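Local coordinates for protein glutathione S-transferase (Natrialba magadii ATCC 43099, PDB 6GZF) that probably transfers glutathione as a Xi class glutathione transferase, a group linked to glutathionyl-hydroquinone reductase activity, at residues N9-G14 with P126-R131; D115-L120 with V132-L137; A34-N39 with N147-E152. All coordinates share one frame; numbering follows the deposited sequence. Where two conformers were deposited one is given.

Interactions 1 and 2 share the loop between helix 117-124 and strand 136-139, and interaction 3 touches it through Thr-35 and Phe-37. Interaction 1 sets the N-terminal hairpin against this loop, mainly through backbone bonds, and is partly buried with charged groups at its outer end. Interaction 2 is buried. There the start of the helix meets the following loop mainly through apolar carbons, with no polar bond between the segments. Interaction 3 is partly buried too. It joins the chain at 34-39 to the start of helix 150-159, using a salt bridge and amide bonds. Leu-137 of interaction 2 is backbone-bonded to Asn-147 of interaction 3. Each contact includes residues of the predicted glutathione site.

Interaction 1: N9-G14 with P126-R131; sequences NMLVDG and PDVTCR
Asp-13 N gives a nearly straight hydrogen bond to Thr-129 OG1, at 2.8 Å. The hydroxyl is brought there by chi1 of Thr-129 (-64°), which sets OG1 beside its own backbone N and leaves CG2 over Leu-11 O. The Asp-13 carboxylate runs alongside the threonine side chain and points the same way.

The backbones then pair in antiparallel fashion. Leu-11 N donates to Cys-130 O at 3.0 Å. Cys-130 N returns a bond of 3.0 Å to Leu-11 O, and the CA-H of Thr-129 also points at this oxygen. Further along, Gly-14 N binds Val-128 O at 3.0 Å. Strands 10-12 and 15-17 form a beta hairpin, and the positive phi angles of Asp-13 and Gly-14 fit a type I' turn between them. The loop 126-131 thus lies along the edge of this hairpin.

At the outer end, the Asp-13 and Asp-127 carboxylates lie side by side with their OD1 atoms 4.2 Å apart. Two like charges so close would probably repel. On the inner side Leu-11 CD2 meets Val-128 CG1 at 3.7 Å, the two side chains crossing at about a right angle. Tyr-121 and Val-122 of helix 117-124 also touch Leu-11.

A bend at chi2 (-90°) turns CD of Arg-131 toward Asn-9 O, and the extended remainder lets NH1 bond to that oxygen at 3.2 Å. The oxygen lies near the guanidinium plane, while the nitrogen stands above the carbonyl plane. Met-10 lies beside this arginine, its CE methyl near NH1. A salt bridge from NH2 to Glu-31 takes up another part of the same guanidinium.

Interaction 2: D115-L120 with V132-L137; sequences DYLREL and VTVPVL
The backbones of Arg-118 and Val-132 pass with their CA atoms 5.8 Å apart, where the first turn of helix 117-124 faces the loop leading to strand 136-139. Val-132 points at the helix and meets it with both methyl groups. Its CG1, anti to the backbone N (chi1 -178°), lies 3.7 Å from Leu-117 CB. Its CG2 sits 3.8 Å from Arg-118 CB.

The Leu-117 and Val-132 side chains run alongside in opposing directions. The CD2 methyl of Leu-117 reaches further along the loop. It rests 3.5 Å from Thr-133 O and 3.9 Å from Val-134 CG1. Thr-133 O has its hydrogen bond elsewhere, from Tyr-121 OH on the same helix.

Val-134 is followed by a cis peptide bond to Pro-135. A cis-proline at this place is a hallmark of the thioredoxin fold. The Val-134 side chain lies close to that of Cys-64, the predicted nucleophile, and Leu-117 touches Trp-97, which is predicted to bind glutathione. The guanidinium of Arg-118 turns off to a cation-pi contact with Trp-16.

With no polar bond between the segments, the contact rests on close apolar fit, which is not directional.

Interaction 3: A34-N39 with N147-E152; sequences ATTFRN and NNESEE
Arg-38 NE forms a salt bridge with Glu-149 OE2 at 3.0 Å. The oxygen lies near the guanidinium plane, but the nitrogen stands above the carboxylate plane, and the two flat groups are 89° apart. A bend at chi2 in each side chain (-99° in Arg-38, -83° in Glu-149) helps the ends meet. Glu-152 OE1 lies to one side of the guanidinium plane, 4.4 Å from Arg-38 NE, beyond a salt bridge, and would probably add a weaker attraction.

The amide bonds centre on Asn-147. Its ND2 gives two nearly straight bonds, one to Asn-39 O at 2.9 Å and one to Glu-152 OE1 at 3.2 Å, with both oxygens in the amide plane. Its OD1 accepts from Glu-149 N at 2.7 Å, which makes an Asx turn. An alanine here would probably leave Asn-39 O and Glu-149 N without these partners and set the Glu-152 carboxylate free to turn. Beside it, Asn-148 N makes a weak bond to Phe-37 O at 2.9 Å.

The apolar part is small. Phe-37 CB packs on Asn-148 CB at 3.8 Å, and the Phe-37 side chain also touches Ala-125 and Ile-145.

Glu-149 is at the N-cap position of helix 150-159, a short way past strand 144-147. Glu-149 and Ser-150 are predicted to bind glutathione, consistent with the Glu-Ser pair at this helix start in the thioredoxin-like domain of glutathione transferases.

Interaction 1: N9-G14 with P126-R131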
loop_
_atom_site.group_PDB
_atom_site.type_symbol
_atom_site.label_atom_id
_atom_site.label_comp_id
_atom_site.label_asym_id
_atom_site.label_seq_id
_atom_site.Cartn_x
_atom_site.Cartn_y
_atom_site.Cartn_z
ATOM N N ASN A 9 19.697 1.712 -13.278
ATOM C CA ASN A 9 21.015 2.013 -13.814
ATOM C C ASN A 9 20.969 2.550 -15.240
ATOM O O ASN A 9 19.893 2.842 -15.767
ATOM C CB ASN A 9 21.896 0.771 -13.751
ATOM C CG ASN A 9 21.966 0.182 -12.357
ATOM O OD1 ASN A 9 22.225 0.890 -11.383
ATOM N ND2 ASN A 9 21.736 -1.121 -12.254
ATOM N N MET A 10 22.139 2.675 -15.859
ATOM C CA MET A 10 22.255 3.429 -17.099
ATOM C C MET A 10 23.419 2.960 -17.969
ATOM O O MET A 10 24.377 2.341 -17.489
ATOM C CB MET A 10 22.413 4.916 -16.777
ATOM C CG MET A 10 23.210 5.167 -15.508
ATOM S SD MET A 10 23.024 6.836 -14.864
ATOM C CE MET A 10 21.391 6.750 -14.129
ATOM N N LEU A 11 23.313 3.251 -19.259
ATOM C CA LEU A 11 24.411 3.063 -20.192
ATOM C C LEU A 11 24.921 4.441 -20.605
ATOM O O LEU A 11 24.155 5.258 -21.107
ATOM C CB LEU A 11 23.951 2.254 -21.407
ATOM C CG LEU A 11 24.911 1.238 -22.030
ATOM C CD1 LEU A 11 25.425 0.261 -20.990
ATOM C CD2 LEU A 11 24.215 0.486 -23.153
ATOM N N VAL A 12 26.203 4.707 -20.376
ATOM C CA VAL A 12 26.768 6.018 -20.686
ATOM C C VAL A 12 27.943 5.903 -21.650
ATOM O O VAL A 12 28.994 5.371 -21.294
ATOM C CB VAL A 12 27.231 6.752 -19.412
ATOM C CG1 VAL A 12 27.848 8.095 -19.768
ATOM C CG2 VAL A 12 26.066 6.935 -18.451
ATOM N N ASP A 13 27.752 6.414 -22.866
ATOM C CA ASP A 13 28.742 6.305 -23.935
ATOM C C ASP A 13 29.161 4.852 -24.144
ATOM O O ASP A 13 30.335 4.561 -24.374
ATOM C CB ASP A 13 29.966 7.177 -23.640
ATOM C CG ASP A 13 29.647 8.661 -23.673
ATOM O OD1 ASP A 13 28.660 9.044 -24.338
ATOM O OD2 ASP A 13 30.386 9.445 -23.039
ATOM N N GLY A 14 28.191 3.946 -24.055
ATOM C CA GLY A 14 28.440 2.530 -24.248
ATOM C C GLY A 14 28.984 1.840 -23.012
ATOM O O GLY A 14 29.498 0.724 -23.094
ATOM N N PRO A 126 27.062 1.120 -30.162
ATOM C CA PRO A 126 28.277 0.968 -29.347
ATOM C C PRO A 126 28.605 2.145 -28.422
ATOM O O PRO A 126 29.378 1.964 -27.483
ATOM C CB PRO A 126 29.388 0.799 -30.398
ATOM C CG PRO A 126 28.766 1.152 -31.719
ATOM C CD PRO A 126 27.321 0.834 -31.582
ATOM N N ASP A 127 28.036 3.318 -28.676
ATOM C CA ASP A 127 28.356 4.500 -27.879
ATOM C C ASP A 127 27.099 5.130 -27.281
ATOM O O ASP A 127 27.099 6.299 -26.895
ATOM C CB ASP A 127 29.108 5.524 -28.736
ATOM C CG ASP A 127 29.797 6.592 -27.907
ATOM O OD1 ASP A 127 30.461 6.238 -26.911
ATOM O OD2 ASP A 127 29.669 7.787 -28.250
ATOM N N VAL A 128 26.030 4.344 -27.193
ATOM C CA VAL A 128 24.729 4.869 -26.790
ATOM C C VAL A 128 24.702 5.315 -25.326
ATOM O O VAL A 128 25.349 4.719 -24.462
ATOM C CB VAL A 128 23.608 3.823 -27.031
ATOM C CG1 VAL A 128 23.734 2.649 -26.070
ATOM C CG2 VAL A 128 22.233 4.466 -26.926
ATOM N N THR A 129 23.966 6.392 -25.064
ATOM C CA THR A 129 23.705 6.840 -23.704
ATOM C C THR A 129 22.198 6.828 -23.459
ATOM O O THR A 129 21.481 7.716 -23.917
ATOM C CB THR A 129 24.270 8.248 -23.440
ATOM O OG1 THR A 129 25.699 8.219 -23.556
ATOM C CG2 THR A 129 23.897 8.720 -22.043
ATOM N N CYS A 130 21.722 5.812 -22.745
ATOM C CA CYS A 130 20.287 5.614 -22.574
ATOM C C CYS A 130 19.950 4.733 -21.380
ATOM O O CYS A 130 20.829 4.328 -20.619
ATOM C CB CYS A 130 19.691 4.988 -23.835
ATOM S SG CYS A 130 20.280 3.309 -24.159
ATOM N N ARG A 131 18.661 4.446 -21.229
ATOM C CA ARG A 131 18.188 3.471 -20.257
ATOM C C ARG A 131 17.929 2.146 -20.967
ATOM O O ARG A 131 17.368 2.121 -22.063
ATOM C CB ARG A 131 16.913 3.958 -19.564
ATOM C CG ARG A 131 17.048 5.278 -18.819
ATOM C CD ARG A 131 17.472 5.069 -17.373
ATOM N NE ARG A 131 17.302 6.283 -16.578
ATOM C CZ ARG A 131 17.746 6.433 -15.334
ATOM N NH1 ARG A 131 18.391 5.443 -14.732
ATOM N NH2 ARG A 131 17.544 7.575 -14.691
#

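Interaction 2: D115-L120 with V132-L137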
loop_
_atom_site.group_PDB
_atom_site.type_symbol
_atom_site.label_atom_id
_atom_site.label_comp_id
_atom_site.label_asym_id
_atom_site.label_seq_id
_atom_site.Cartn_x
_atom_site.Cartn_y
_atom_site.Cartn_z
ATOM N N ASP A 115 23.429 -12.559 -22.100
ATOM C CA ASP A 115 23.094 -12.687 -20.689
ATOM C C ASP A 115 22.166 -11.559 -20.256
ATOM O O ASP A 115 21.207 -11.778 -19.517
ATOM C CB ASP A 115 24.359 -12.687 -19.831
ATOM C CG ASP A 115 25.269 -13.860 -20.131
ATOM O OD1 ASP A 115 24.753 -14.983 -20.316
ATOM O OD2 ASP A 115 26.501 -13.659 -20.182
ATOM N N TYR A 116 22.453 -10.351 -20.730
ATOM C CA TYR A 116 21.700 -9.174 -20.320
ATOM C C TYR A 116 21.230 -8.357 -21.518
ATOM O O TYR A 116 21.815 -8.422 -22.598
ATOM C CB TYR A 116 22.547 -8.307 -19.390
ATOM C CG TYR A 116 23.210 -9.093 -18.283
ATOM C CD1 TYR A 116 22.484 -9.517 -17.180
ATOM C CD2 TYR A 116 24.559 -9.417 -18.342
ATOM C CE1 TYR A 116 23.079 -10.241 -16.167
ATOM C CE2 TYR A 116 25.165 -10.140 -17.332
ATOM C CZ TYR A 116 24.419 -10.548 -16.246
ATOM O OH TYR A 116 25.015 -11.268 -15.237
ATOM N N LEU A 117 20.168 -7.582 -21.312
ATOM C CA LEU A 117 19.578 -6.779 -22.377
ATOM C C LEU A 117 20.496 -5.639 -22.804
ATOM O O LEU A 117 20.411 -5.154 -23.933
ATOM C CB LEU A 117 18.226 -6.219 -21.930
ATOM C CG LEU A 117 17.275 -5.741 -23.029
ATOM C CD1 LEU A 117 16.689 -6.923 -23.783
ATOM C CD2 LEU A 117 16.171 -4.869 -22.446
ATOM N N ARG A 118 21.372 -5.215 -21.900
ATOM C CA ARG A 118 22.275 -4.103 -22.178
ATOM C C ARG A 118 23.292 -4.461 -23.259
ATOM O O ARG A 118 23.804 -3.584 -23.952
ATOM C CB ARG A 118 22.989 -3.658 -20.900
ATOM C CG ARG A 118 23.650 -4.776 -20.108
ATOM C CD ARG A 118 24.105 -4.264 -18.749
ATOM N NE ARG A 118 24.838 -5.264 -17.977
ATOM C CZ ARG A 118 26.160 -5.403 -17.996
ATOM N NH1 ARG A 118 26.901 -4.607 -18.755
ATOM N NH2 ARG A 118 26.740 -6.339 -17.258
ATOM N N GLU A 119 23.573 -5.752 -23.403
ATOM C CA GLU A 119 24.471 -6.227 -24.449
ATOM C C GLU A 119 23.869 -5.983 -25.829
ATOM O O GLU A 119 24.582 -5.671 -26.784
ATOM C CB GLU A 119 24.778 -7.715 -24.266
ATOM C CG GLU A 119 25.510 -8.049 -22.979
ATOM C CD GLU A 119 25.696 -9.543 -22.789
ATOM O OE1 GLU A 119 26.374 -10.170 -23.629
ATOM O OE2 GLU A 119 25.162 -10.087 -21.799
ATOM N N LEU A 120 22.551 -6.127 -25.923
ATOM C CA LEU A 120 21.840 -5.941 -27.182
ATOM C C LEU A 120 21.873 -4.484 -27.637
ATOM O O LEU A 120 22.043 -4.202 -28.823
ATOM C CB LEU A 120 20.394 -6.420 -27.048
ATOM C CG LEU A 120 20.205 -7.936 -27.100
ATOM C CD1 LEU A 120 18.851 -8.324 -26.538
ATOM C CD2 LEU A 120 20.364 -8.443 -28.525
ATOM N N VAL A 132 18.349 1.048 -20.349
ATOM C CA VAL A 132 18.081 -0.276 -20.900
ATOM C C VAL A 132 16.703 -0.741 -20.447
ATOM O O VAL A 132 16.538 -1.224 -19.328
ATOM C CB VAL A 132 19.150 -1.300 -20.473
ATOM C CG1 VAL A 132 18.866 -2.660 -21.098
ATOM C CG2 VAL A 132 20.532 -0.812 -20.867
ATOM N N THR A 133 15.713 -0.594 -21.324
ATOM C CA THR A 133 14.319 -0.873 -20.987
ATOM C C THR A 133 13.633 -1.771 -22.013
ATOM O O THR A 133 14.188 -2.067 -23.070
ATOM C CB THR A 133 13.497 0.429 -20.877
ATOM O OG1 THR A 133 13.518 1.115 -22.136
ATOM C CG2 THR A 133 14.061 1.337 -19.797
ATOM N N VAL A 134 12.405 -2.169 -21.692
ATOM C CA VAL A 134 11.553 -2.933 -22.590
ATOM C C VAL A 134 10.318 -2.085 -22.897
ATOM O O VAL A 134 9.929 -1.248 -22.081
ATOM C CB VAL A 134 11.140 -4.288 -21.973
ATOM C CG1 VAL A 134 12.325 -5.242 -21.938
ATOM C CG2 VAL A 134 10.562 -4.090 -20.581
ATOM N N PRO A 135 9.694 -2.289 -24.069
ATOM C CA PRO A 135 10.003 -3.276 -25.110
ATOM C C PRO A 135 11.090 -2.827 -26.079
ATOM O O PRO A 135 11.442 -1.648 -26.124
ATOM C CB PRO A 135 8.669 -3.424 -25.838
ATOM C CG PRO A 135 8.079 -2.059 -25.756
ATOM C CD PRO A 135 8.497 -1.501 -24.413
ATOM N N VAL A 136 11.616 -3.780 -26.843
ATOM C CA VAL A 136 12.593 -3.494 -27.885
ATOM C C VAL A 136 12.265 -4.289 -29.143
ATOM O O VAL A 136 12.293 -5.520 -29.131
ATOM C CB VAL A 136 14.033 -3.833 -27.436
ATOM C CG1 VAL A 136 14.988 -3.780 -28.621
ATOM C CG2 VAL A 136 14.491 -2.891 -26.332
ATOM N N LEU A 137 11.945 -3.586 -30.225
ATOM C CA LEU A 137 11.713 -4.242 -31.504
ATOM C C LEU A 137 13.035 -4.386 -32.244
ATOM O O LEU A 137 13.705 -3.395 -32.537
ATOM C CB LEU A 137 10.703 -3.464 -32.349
ATOM C CG LEU A 137 10.335 -4.115 -33.685
ATOM C CD1 LEU A 137 9.637 -5.449 -33.454
ATOM C CD2 LEU A 137 9.467 -3.188 -34.523
#

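Interaction 3: A34-N39 with N147-E152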
loop_
_atom_site.group_PDB
_atom_site.type_symbol
_atom_site.label_atom_id
_atom_site.label_comp_id
_atom_site.label_asym_id
_atom_site.label_seq_id
_atom_site.Cartn_x
_atom_site.Cartn_y
_atom_site.Cartn_z
ATOM N N ALA A 34 19.504 11.488 -22.852
ATOM C CA ALA A 34 19.410 10.120 -23.352
ATOM C C ALA A 34 19.070 10.035 -24.836
ATOM O O ALA A 34 18.414 10.914 -25.395
ATOM C CB ALA A 34 18.381 9.346 -22.540
ATOM N N THR A 35 19.530 8.955 -25.461
ATOM C CA THR A 35 19.192 8.641 -26.843
ATOM C C THR A 35 18.150 7.528 -26.869
ATOM O O THR A 35 18.243 6.569 -26.107
ATOM C CB THR A 35 20.436 8.198 -27.646
ATOM O OG1 THR A 35 21.425 9.235 -27.620
ATOM C CG2 THR A 35 20.067 7.885 -29.091
ATOM N N THR A 36 17.150 7.659 -27.733
ATOM C CA THR A 36 16.168 6.596 -27.911
ATOM C C THR A 36 16.188 6.090 -29.348
ATOM O O THR A 36 16.890 6.637 -30.198
ATOM C CB THR A 36 14.747 7.061 -27.543
ATOM O OG1 THR A 36 14.373 8.173 -28.365
ATOM C CG2 THR A 36 14.683 7.472 -26.080
ATOM N N PHE A 37 15.418 5.040 -29.611
ATOM C CA PHE A 37 15.381 4.425 -30.933
ATOM C C PHE A 37 13.981 4.546 -31.526
ATOM O O PHE A 37 13.033 3.943 -31.022
ATOM C CB PHE A 37 15.813 2.957 -30.854
ATOM C CG PHE A 37 17.217 2.763 -30.344
ATOM C CD1 PHE A 37 17.500 2.866 -28.990
ATOM C CD2 PHE A 37 18.252 2.473 -31.218
ATOM C CE1 PHE A 37 18.788 2.688 -28.519
ATOM C CE2 PHE A 37 19.542 2.292 -30.754
ATOM C CZ PHE A 37 19.810 2.401 -29.402
ATOM N N ARG A 38 13.854 5.325 -32.598
ATOM C CA ARG A 38 12.537 5.695 -33.108
ATOM C C ARG A 38 12.324 5.416 -34.595
ATOM O O ARG A 38 11.562 6.124 -35.254
ATOM C CB ARG A 38 12.281 7.179 -32.843
ATOM C CG ARG A 38 12.429 7.583 -31.391
ATOM C CD ARG A 38 11.076 7.672 -30.717
ATOM N NE ARG A 38 11.179 8.197 -29.361
ATOM C CZ ARG A 38 10.999 9.474 -29.039
ATOM N NH1 ARG A 38 11.114 9.862 -27.777
ATOM N NH2 ARG A 38 10.708 10.362 -29.980
ATOM N N ASN A 39 12.983 4.394 -35.127
ATOM C CA ASN A 39 12.715 3.984 -36.499
ATOM C C ASN A 39 11.371 3.271 -36.590
ATOM O O ASN A 39 10.901 2.688 -35.612
ATOM C CB ASN A 39 13.831 3.085 -37.035
ATOM C CG ASN A 39 15.064 3.867 -37.443
ATOM O OD1 ASN A 39 15.062 4.566 -38.457
ATOM N ND2 ASN A 39 16.127 3.751 -36.658
ATOM N N ASN A 147 12.785 -0.023 -33.070
ATOM C CA ASN A 147 12.046 0.908 -32.231
ATOM C C ASN A 147 12.119 0.530 -30.757
ATOM O O ASN A 147 12.318 -0.635 -30.410
ATOM C CB ASN A 147 10.589 0.988 -32.687
ATOM C CG ASN A 147 9.888 2.231 -32.178
ATOM O OD1 ASN A 147 9.427 2.275 -31.036
ATOM N ND2 ASN A 147 9.809 3.253 -33.022
ATOM N N ASN A 148 11.948 1.528 -29.898
ATOM C CA ASN A 148 12.137 1.363 -28.463
ATOM C C ASN A 148 10.971 1.963 -27.677
ATOM O O ASN A 148 11.028 2.102 -26.454
ATOM C CB ASN A 148 13.460 2.011 -28.046
ATOM C CG ASN A 148 13.915 1.585 -26.667
ATOM O OD1 ASN A 148 13.496 0.550 -26.150
ATOM N ND2 ASN A 148 14.787 2.384 -26.061
ATOM N N GLU A 149 9.905 2.302 -28.395
ATOM C CA GLU A 149 8.765 2.994 -27.807
ATOM C C GLU A 149 7.491 2.160 -27.892
ATOM O O GLU A 149 7.066 1.774 -28.980
ATOM C CB GLU A 149 8.558 4.339 -28.503
ATOM C CG GLU A 149 9.799 5.210 -28.519
ATOM C CD GLU A 149 9.976 5.990 -27.235
ATOM O OE1 GLU A 149 8.976 6.162 -26.511
ATOM O OE2 GLU A 149 11.112 6.421 -26.948
ATOM N N SER A 150 6.885 1.896 -26.738
ATOM C CA SER A 150 5.680 1.077 -26.657
ATOM C C SER A 150 4.555 1.608 -27.538
ATOM O O SER A 150 3.901 0.849 -28.253
ATOM C CB SER A 150 5.200 0.995 -25.208
ATOM O OG SER A 150 4.890 2.282 -24.703
ATOM N N GLU A 151 4.343 2.917 -27.476
ATOM C CA GLU A 151 3.269 3.576 -28.211
ATOM C C GLU A 151 3.388 3.382 -29.720
ATOM O O GLU A 151 2.389 3.165 -30.407
ATOM C CB GLU A 151 3.255 5.070 -27.874
ATOM C CG GLU A 151 2.402 5.927 -28.791
ATOM C CD GLU A 151 2.347 7.373 -28.340
ATOM O OE1 GLU A 151 2.291 7.613 -27.114
ATOM O OE2 GLU A 151 2.366 8.271 -29.208
ATOM N N GLU A 152 4.613 3.447 -30.228
ATOM C CA GLU A 152 4.843 3.387 -31.666
ATOM C C GLU A 152 4.957 1.953 -32.177
ATOM O O GLU A 152 4.565 1.662 -33.308
ATOM C CB GLU A 152 6.099 4.180 -32.028
ATOM C CG GLU A 152 6.000 5.657 -31.677
ATOM C CD GLU A 152 7.233 6.440 -32.075
ATOM O OE1 GLU A 152 8.355 5.925 -31.886
ATOM O OE2 GLU A 152 7.083 7.573 -32.581
#